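Local coordinates for putative polysaccharide binding proteins (DUF1812) (Bacteroides thetaiotaomicron VPI-5482, PDB 3GF8), which probably serves as a lipid-attached outer-membrane component in fimbrial assembly, with a putative role in polysaccharide binding, at residues V39-L51 with I91-L104. Numbering follows the deposited sequence.
Sequences VELYVFDKNGKYL and ITSLTPGVSTLTDL
Tyr50 lays one ring face on Leu94, whose CB stands over the ring centre, 3.6 Å from the centroid, while the Thr95-Pro96 peptide borders the ring's edge. With CG anti to the backbone N (chi1 180°), the ring is carried in under the loop. Leu94 CD1 reaches on to the edge of Phe44, 3.8 Å from CZ, and Leu101 CG sits above the centre of that second ring, only 8° off its normal. Further along, Leu104 CD2 lies over a face of Tyr42, offset toward the rim, and Ile91 CG2 approaches Tyr42 OH. The three aromatic rings thus come from one beta hairpin, strands 38-44 and 50-57 joined by a type I turn from Asp45 to Gly48, and are covered by the long loop linking strands 89-91 and 105-108 of a separate small sheet. Replacing Tyr50 by an alanine is likely to open a gap against Leu94 CB and CD1 and to leave the Thr95-Pro96 peptide without the ring edge it lies against. Backbone bonds fasten the same residue at both ends. Tyr50 N donates to Ser99 O (2.8 Å), nearly straight at 171°. Gly97 N in turn donates to Tyr50 O at 2.9 Å. Beside them Lys49 NZ reaches Val98 O at a longer 3.3 Å. In the second shell, Ser99 OG accepts Thr95 N at 2.7 Å, and Asp103 OD2 accepts Thr100 N, bracing the loop internally. Tyr42 OH donates to Glu40 OE1, whose carboxylate also pairs with Lys53, and accepts a hydrogen bond from a water that donates to Thr92 O as well.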
ATOM      1  N   VAL A  39       3.349  -9.087  12.852  1.00 21.55           N
ATOM      2  CA  VAL A  39       4.310  -7.998  12.963  1.00 19.20           C
ATOM      3  C   VAL A  39       5.682  -8.643  13.009  1.00 21.51           C
ATOM      4  O   VAL A  39       5.838  -9.735  13.573  1.00 22.75           O
ATOM      5  CB  VAL A  39       4.024  -7.127  14.183  1.00 17.26           C
ATOM      6  CG1 VAL A  39       2.720  -6.364  14.001  1.00 22.03           C
ATOM      7  CG2 VAL A  39       3.931  -7.998  15.500  1.00 19.88           C
ATOM      8  N   GLU A  40       6.674  -7.991  12.397  1.00 20.65           N
ATOM      9  CA  GLU A  40       8.030  -8.443  12.516  1.00 19.68           C
ATOM     10  C   GLU A  40       8.899  -7.234  12.814  1.00 21.92           C
ATOM     11  O   GLU A  40       9.060  -6.330  11.975  1.00 24.40           O
ATOM     12  CB  GLU A  40       8.454  -9.179  11.262  1.00 19.74           C
ATOM     13  CG  GLU A  40       9.889  -9.792  11.318  1.00 27.82           C
ATOM     14  CD  GLU A  40      10.164 -10.744  10.132  1.00 31.16           C
ATOM     15  OE1 GLU A  40      10.337 -10.285   8.963  1.00 30.49           O
ATOM     16  OE2 GLU A  40      10.170 -11.960  10.370  1.00 29.01           O
ATOM     17  N   LEU A  41       9.420  -7.215  14.039  1.00 24.01           N
ATOM     18  CA  LEU A  41      10.214  -6.090  14.555  1.00 26.22           C
ATOM     19  C   LEU A  41      11.688  -6.331  14.219  1.00 25.95           C
ATOM     20  O   LEU A  41      12.211  -7.407  14.473  1.00 24.10           O
ATOM     21  CB  LEU A  41      10.056  -5.968  16.079  1.00 25.58           C
ATOM     22  CG  LEU A  41      10.632  -4.710  16.751  1.00 26.37           C
ATOM     23  CD1 LEU A  41       9.749  -3.516  16.521  1.00 24.23           C
ATOM     24  CD2 LEU A  41      10.861  -4.930  18.251  1.00 23.41           C
ATOM     25  N   TYR A  42      12.340  -5.322  13.663  1.00 23.45           N
ATOM     26  CA  TYR A  42      13.766  -5.373  13.379  1.00 24.46           C
ATOM     27  C   TYR A  42      14.475  -4.472  14.412  1.00 25.29           C
ATOM     28  O   TYR A  42      14.057  -3.326  14.619  1.00 27.53           O
ATOM     29  CB  TYR A  42      13.995  -4.910  11.919  1.00 24.89           C
ATOM     30  CG  TYR A  42      13.563  -5.962  10.917  1.00 28.83           C
ATOM     31  CD1 TYR A  42      12.225  -6.180  10.639  1.00 24.61           C
ATOM     32  CD2 TYR A  42      14.502  -6.794  10.297  1.00 32.61           C
ATOM     33  CE1 TYR A  42      11.821  -7.200   9.756  1.00 29.31           C
ATOM     34  CE2 TYR A  42      14.112  -7.782   9.395  1.00 29.63           C
ATOM     35  CZ  TYR A  42      12.770  -7.986   9.139  1.00 31.95           C
ATOM     36  OH  TYR A  42      12.390  -8.966   8.254  1.00 30.65           O
ATOM     37  N   VAL A  43      15.533  -4.980  15.042  1.00 22.53           N
ATOM     38  CA  VAL A  43      16.277  -4.246  16.071  1.00 21.22           C
ATOM     39  C   VAL A  43      17.732  -4.048  15.661  1.00 23.29           C
ATOM     40  O   VAL A  43      18.423  -4.987  15.287  1.00 24.54           O
ATOM     41  CB  VAL A  43      16.218  -4.945  17.423  1.00 23.39           C
ATOM     42  CG1 VAL A  43      17.036  -4.151  18.485  1.00 27.03           C
ATOM     43  CG2 VAL A  43      14.776  -5.109  17.874  1.00 19.89           C
ATOM     44  N   PHE A  44      18.173  -2.801  15.700  1.00 25.02           N
ATOM     45  CA  PHE A  44      19.508  -2.411  15.323  1.00 26.12           C
ATOM     46  C   PHE A  44      20.116  -1.678  16.527  1.00 29.53           C
ATOM     47  O   PHE A  44      19.400  -1.098  17.332  1.00 31.40           O
ATOM     48  CB  PHE A  44      19.449  -1.477  14.111  1.00 24.99           C
ATOM     49  CG  PHE A  44      18.894  -2.121  12.873  1.00 28.64           C
ATOM     50  CD1 PHE A  44      17.534  -2.142  12.639  1.00 23.95           C
ATOM     51  CD2 PHE A  44      19.740  -2.714  11.941  1.00 31.45           C
ATOM     52  CE1 PHE A  44      17.021  -2.754  11.486  1.00 32.01           C
ATOM     53  CE2 PHE A  44      19.236  -3.314  10.797  1.00 30.07           C
ATOM     54  CZ  PHE A  44      17.877  -3.337  10.574  1.00 27.66           C
ATOM     55  N   ASP A  45      21.433  -1.675  16.624  1.00 32.16           N
ATOM     56  CA  ASP A  45      22.114  -1.095  17.787  1.00 35.57           C
ATOM     57  C   ASP A  45      22.500   0.364  17.611  1.00 39.04           C
ATOM     58  O   ASP A  45      22.083   1.004  16.642  1.00 37.51           O
ATOM     59  CB  ASP A  45      23.350  -1.924  18.107  1.00 36.19           C
ATOM     60  CG  ASP A  45      24.470  -1.782  17.062  1.00 34.92           C
ATOM     61  OD1 ASP A  45      24.519  -0.821  16.245  1.00 40.02           O
ATOM     62  OD2 ASP A  45      25.304  -2.681  17.082  1.00 31.56           O
ATOM     63  N   LYS A  46      23.288   0.868  18.570  1.00 44.54           N
ATOM     64  CA  LYS A  46      23.802   2.239  18.568  1.00 49.44           C
ATOM     65  C   LYS A  46      24.424   2.551  17.205  1.00 52.41           C
ATOM     66  O   LYS A  46      24.060   3.524  16.530  1.00 54.64           O
ATOM     67  CB  LYS A  46      24.852   2.399  19.672  1.00 48.79           C
ATOM     68  N   ASN A  47      25.309   1.657  16.782  1.00 53.67           N
ATOM     69  CA  ASN A  47      26.006   1.768  15.503  1.00 53.92           C
ATOM     70  C   ASN A  47      25.168   1.532  14.236  1.00 52.67           C
ATOM     71  O   ASN A  47      25.709   1.660  13.129  1.00 56.97           O
ATOM     72  CB  ASN A  47      27.184   0.786  15.488  1.00 54.96           C
ATOM     73  CG  ASN A  47      28.052   0.895  16.733  1.00 59.88           C
ATOM     74  OD1 ASN A  47      28.186   1.979  17.325  1.00 61.14           O
ATOM     75  ND2 ASN A  47      28.639  -0.227  17.140  1.00 60.87           N
ATOM     76  N   GLY A  48      23.884   1.180  14.362  1.00 47.45           N
ATOM     77  CA  GLY A  48      23.050   0.871  13.183  1.00 42.48           C
ATOM     78  C   GLY A  48      23.205  -0.550  12.628  1.00 38.47           C
ATOM     79  O   GLY A  48      22.645  -0.881  11.577  1.00 38.16           O
ATOM     80  N   LYS A  49      23.953  -1.382  13.345  1.00 35.10           N
ATOM     81  CA  LYS A  49      24.133  -2.793  13.016  1.00 33.35           C
ATOM     82  C   LYS A  49      22.962  -3.625  13.537  1.00 29.19           C
ATOM     83  O   LYS A  49      22.505  -3.460  14.648  1.00 26.78           O
ATOM     84  CB  LYS A  49      25.424  -3.353  13.622  1.00 34.27           C
ATOM     85  CG  LYS A  49      26.706  -2.638  13.197  1.00 41.75           C
ATOM     86  CD  LYS A  49      27.142  -3.038  11.807  1.00 47.78           C
ATOM     87  CE  LYS A  49      28.481  -2.425  11.464  1.00 52.22           C
ATOM     88  NZ  LYS A  49      28.951  -3.019  10.195  1.00 57.85           N
ATOM     89  N   TYR A  50      22.520  -4.535  12.699  1.00 26.03           N
ATOM     90  CA  TYR A  50      21.435  -5.432  12.991  1.00 28.61           C
ATOM     91  C   TYR A  50      21.748  -6.307  14.172  1.00 26.77           C
ATOM     92  O   TYR A  50      22.837  -6.846  14.274  1.00 25.60           O
ATOM     93  CB  TYR A  50      21.237  -6.325  11.776  1.00 28.30           C
ATOM     94  CG  TYR A  50      20.161  -7.340  11.854  1.00 26.28           C
ATOM     95  CD1 TYR A  50      18.838  -6.963  11.886  1.00 31.11           C
ATOM     96  CD2 TYR A  50      20.462  -8.709  11.818  1.00 32.52           C
ATOM     97  CE1 TYR A  50      17.838  -7.915  11.892  1.00 29.71           C
ATOM     98  CE2 TYR A  50      19.477  -9.654  11.826  1.00 27.02           C
ATOM     99  CZ  TYR A  50      18.155  -9.244  11.855  1.00 28.35           C
ATOM    100  OH  TYR A  50      17.140 -10.164  11.841  1.00 30.80           O
ATOM    101  N   LEU A  51      20.761  -6.462  15.035  1.00 26.75           N
ATOM    102  CA  LEU A  51      20.867  -7.350  16.185  1.00 28.60           C
ATOM    103  C   LEU A  51      19.992  -8.582  15.995  1.00 26.03           C
ATOM    104  O   LEU A  51      20.463  -9.705  16.139  1.00 26.16           O
ATOM    105  CB  LEU A  51      20.476  -6.596  17.455  1.00 26.72           C
ATOM    106  CG  LEU A  51      21.528  -5.545  17.861  1.00 36.25           C
ATOM    107  CD1 LEU A  51      21.073  -4.632  19.033  1.00 34.80           C
ATOM    108  CD2 LEU A  51      22.766  -6.269  18.254  1.00 27.44           C
ATOM    109  N   ILE A  91      11.893 -10.372   1.927  1.00 25.72           N
ATOM    110  CA  ILE A  91      12.583  -9.378   2.730  1.00 28.11           C
ATOM    111  C   ILE A  91      14.004  -9.906   2.866  1.00 28.15           C
ATOM    112  O   ILE A  91      14.201 -11.057   3.222  1.00 28.09           O
ATOM    113  CB  ILE A  91      11.938  -9.211   4.122  1.00 28.71           C
ATOM    114  CG1 ILE A  91      10.433  -8.853   3.988  1.00 28.07           C
ATOM    115  CG2 ILE A  91      12.704  -8.153   4.937  1.00 24.15           C
ATOM    116  CD1 ILE A  91       9.570  -9.018   5.324  1.00 17.37           C
ATOM    117  N   THR A  92      14.998  -9.087   2.560  1.00 27.85           N
ATOM    118  CA  THR A  92      16.395  -9.524   2.667  1.00 28.55           C
ATOM    119  C   THR A  92      16.692 -10.068   4.077  1.00 26.09           C
ATOM    120  O   THR A  92      16.134  -9.582   5.082  1.00 25.33           O
ATOM    121  CB  THR A  92      17.361  -8.378   2.315  1.00 28.63           C
ATOM    122  OG1 THR A  92      16.997  -7.233   3.043  1.00 31.16           O
ATOM    123  CG2 THR A  92      17.271  -7.981   0.823  1.00 36.21           C
ATOM    124  N   SER A  93      17.543 -11.085   4.148  1.00 24.80           N
ATOM    125  CA  SER A  93      18.026 -11.610   5.440  1.00 25.69           C
ATOM    126  C   SER A  93      19.331 -11.029   5.832  1.00 24.16           C
ATOM    127  O   SER A  93      20.319 -11.088   5.079  1.00 25.29           O
ATOM    128  CB  SER A  93      18.238 -13.114   5.419  1.00 26.57           C
ATOM    129  OG  SER A  93      17.102 -13.695   4.916  1.00 29.37           O
ATOM    130  N   LEU A  94      19.343 -10.540   7.056  1.00 26.15           N
ATOM    131  CA  LEU A  94      20.446  -9.746   7.570  1.00 26.88           C
ATOM    132  C   LEU A  94      21.325 -10.609   8.467  1.00 23.37           C
ATOM    133  O   LEU A  94      20.894 -11.621   9.024  1.00 21.71           O
ATOM    134  CB  LEU A  94      19.885  -8.537   8.343  1.00 26.90           C
ATOM    135  CG  LEU A  94      19.112  -7.473   7.539  1.00 34.24           C
ATOM    136  CD1 LEU A  94      18.949  -6.218   8.382  1.00 34.91           C
ATOM    137  CD2 LEU A  94      19.702  -7.101   6.176  1.00 29.53           C
ATOM    138  N   THR A  95      22.558 -10.196   8.629  1.00 23.67           N
ATOM    139  CA  THR A  95      23.474 -10.915   9.511  1.00 24.79           C
ATOM    140  C   THR A  95      23.748 -10.084  10.767  1.00 22.16           C
ATOM    141  O   THR A  95      24.183  -8.931  10.659  1.00 20.71           O
ATOM    142  CB  THR A  95      24.771 -11.284   8.786  1.00 26.06           C
ATOM    143  OG1 THR A  95      24.449 -12.141   7.675  1.00 32.56           O
ATOM    144  CG2 THR A  95      25.728 -11.996   9.737  1.00 18.16           C
ATOM    145  N   PRO A  96      23.451 -10.648  11.947  1.00 20.58           N
ATOM    146  CA  PRO A  96      23.725  -9.954  13.213  1.00 23.69           C
ATOM    147  C   PRO A  96      25.181  -9.465  13.296  1.00 25.82           C
ATOM    148  O   PRO A  96      26.113 -10.212  12.997  1.00 27.43           O
ATOM    149  CB  PRO A  96      23.425 -11.015  14.284  1.00 22.73           C
ATOM    150  CG  PRO A  96      22.372 -11.874  13.644  1.00 22.97           C
ATOM    151  CD  PRO A  96      22.763 -11.928  12.168  1.00 19.01           C
ATOM    152  N   GLY A  97      25.344  -8.183  13.615  1.00 25.14           N
ATOM    153  CA  GLY A  97      26.657  -7.600  13.839  1.00 26.02           C
ATOM    154  C   GLY A  97      27.373  -7.202  12.578  1.00 28.07           C
ATOM    155  O   GLY A  97      28.482  -6.650  12.650  1.00 27.34           O
ATOM    156  N   VAL A  98      26.756  -7.477  11.426  1.00 27.61           N
ATOM    157  CA  VAL A  98      27.384  -7.226  10.126  1.00 26.68           C
ATOM    158  C   VAL A  98      26.468  -6.299   9.306  1.00 29.55           C
ATOM    159  O   VAL A  98      26.888  -5.207   8.917  1.00 30.02           O
ATOM    160  CB  VAL A  98      27.748  -8.547   9.409  1.00 27.85           C
ATOM    161  CG1 VAL A  98      28.316  -8.276   8.007  1.00 21.97           C
ATOM    162  CG2 VAL A  98      28.791  -9.362  10.261  1.00 20.22           C
ATOM    163  N   SER A  99      25.207  -6.679   9.125  1.00 28.28           N
ATOM    164  CA  SER A  99      24.284  -5.874   8.316  1.00 28.10           C
ATOM    165  C   SER A  99      23.826  -4.582   9.002  1.00 29.12           C
ATOM    166  O   SER A  99      23.872  -4.465  10.202  1.00 29.89           O
ATOM    167  CB  SER A  99      23.054  -6.717   7.945  1.00 29.89           C
ATOM    168  OG  SER A  99      23.457  -7.996   7.451  1.00 24.85           O
ATOM    169  N   THR A 100      23.367  -3.609   8.213  1.00 29.21           N
ATOM    170  CA  THR A 100      22.794  -2.368   8.727  1.00 25.82           C
ATOM    171  C   THR A 100      21.446  -2.114   8.039  1.00 28.46           C
ATOM    172  O   THR A 100      21.076  -2.870   7.119  1.00 27.82           O
ATOM    173  CB  THR A 100      23.721  -1.206   8.436  1.00 28.08           C
ATOM    174  OG1 THR A 100      23.778  -1.003   7.023  1.00 29.45           O
ATOM    175  CG2 THR A 100      25.137  -1.500   8.958  1.00 25.43           C
ATOM    176  N   LEU A 101      20.732  -1.068   8.483  1.00 26.64           N
ATOM    177  CA  LEU A 101      19.397  -0.720   7.971  1.00 30.16           C
ATOM    178  C   LEU A 101      19.311  -0.674   6.460  1.00 28.94           C
ATOM    179  O   LEU A 101      18.368  -1.181   5.897  1.00 27.59           O
ATOM    180  CB  LEU A 101      18.920   0.649   8.499  1.00 30.21           C
ATOM    181  CG  LEU A 101      18.076   0.682   9.777  1.00 32.42           C
ATOM    182  CD1 LEU A 101      17.906   2.123  10.207  1.00 30.79           C
ATOM    183  CD2 LEU A 101      16.711   0.019   9.586  1.00 18.87           C
ATOM    184  N   THR A 102      20.302  -0.075   5.806  1.00 29.84           N
ATOM    185  CA  THR A 102      20.208   0.104   4.365  1.00 31.17           C
ATOM    186  C   THR A 102      20.241  -1.235   3.638  1.00 33.35           C
ATOM    187  O   THR A 102      19.860  -1.296   2.472  1.00 37.08           O
ATOM    188  CB  THR A 102      21.301   1.048   3.841  1.00 33.16           C
ATOM    189  OG1 THR A 102      22.599   0.458   4.047  1.00 30.92           O
ATOM    190  CG2 THR A 102      21.244   2.443   4.564  1.00 25.20           C
ATOM    191  N   ASP A 103      20.687  -2.309   4.307  1.00 32.37           N
ATOM    192  CA  ASP A 103      20.626  -3.660   3.725  1.00 31.86           C
ATOM    193  C   ASP A 103      19.224  -4.264   3.668  1.00 33.17           C
ATOM    194  O   ASP A 103      19.012  -5.281   2.978  1.00 33.36           O
ATOM    195  CB  ASP A 103      21.490  -4.648   4.516  1.00 31.83           C
ATOM    196  CG  ASP A 103      22.980  -4.366   4.386  1.00 34.69           C
ATOM    197  OD1 ASP A 103      23.411  -3.925   3.311  1.00 36.72           O
ATOM    198  OD2 ASP A 103      23.724  -4.577   5.367  1.00 29.00           O
ATOM    199  N   LEU A 104      18.308  -3.714   4.463  1.00 31.35           N
ATOM    200  CA  LEU A 104      16.959  -4.270   4.620  1.00 31.66           C
ATOM    201  C   LEU A 104      16.060  -3.758   3.492  1.00 31.78           C
ATOM    202  O   LEU A 104      15.842  -2.543   3.356  1.00 28.10           O
ATOM    203  CB  LEU A 104      16.345  -3.876   5.975  1.00 30.89           C
ATOM    204  CG  LEU A 104      15.027  -4.572   6.327  1.00 33.51           C
ATOM    205  CD1 LEU A 104      15.289  -6.027   6.386  1.00 27.61           C
ATOM    206  CD2 LEU A 104      14.430  -4.102   7.645  1.00 31.22           C
TER
HETATM  207  O   HOH W   1      14.564 -10.390   7.292  1.00 21.47           O
HETATM  208  O   HOH W   2      16.881 -10.481   8.614  1.00 23.69           O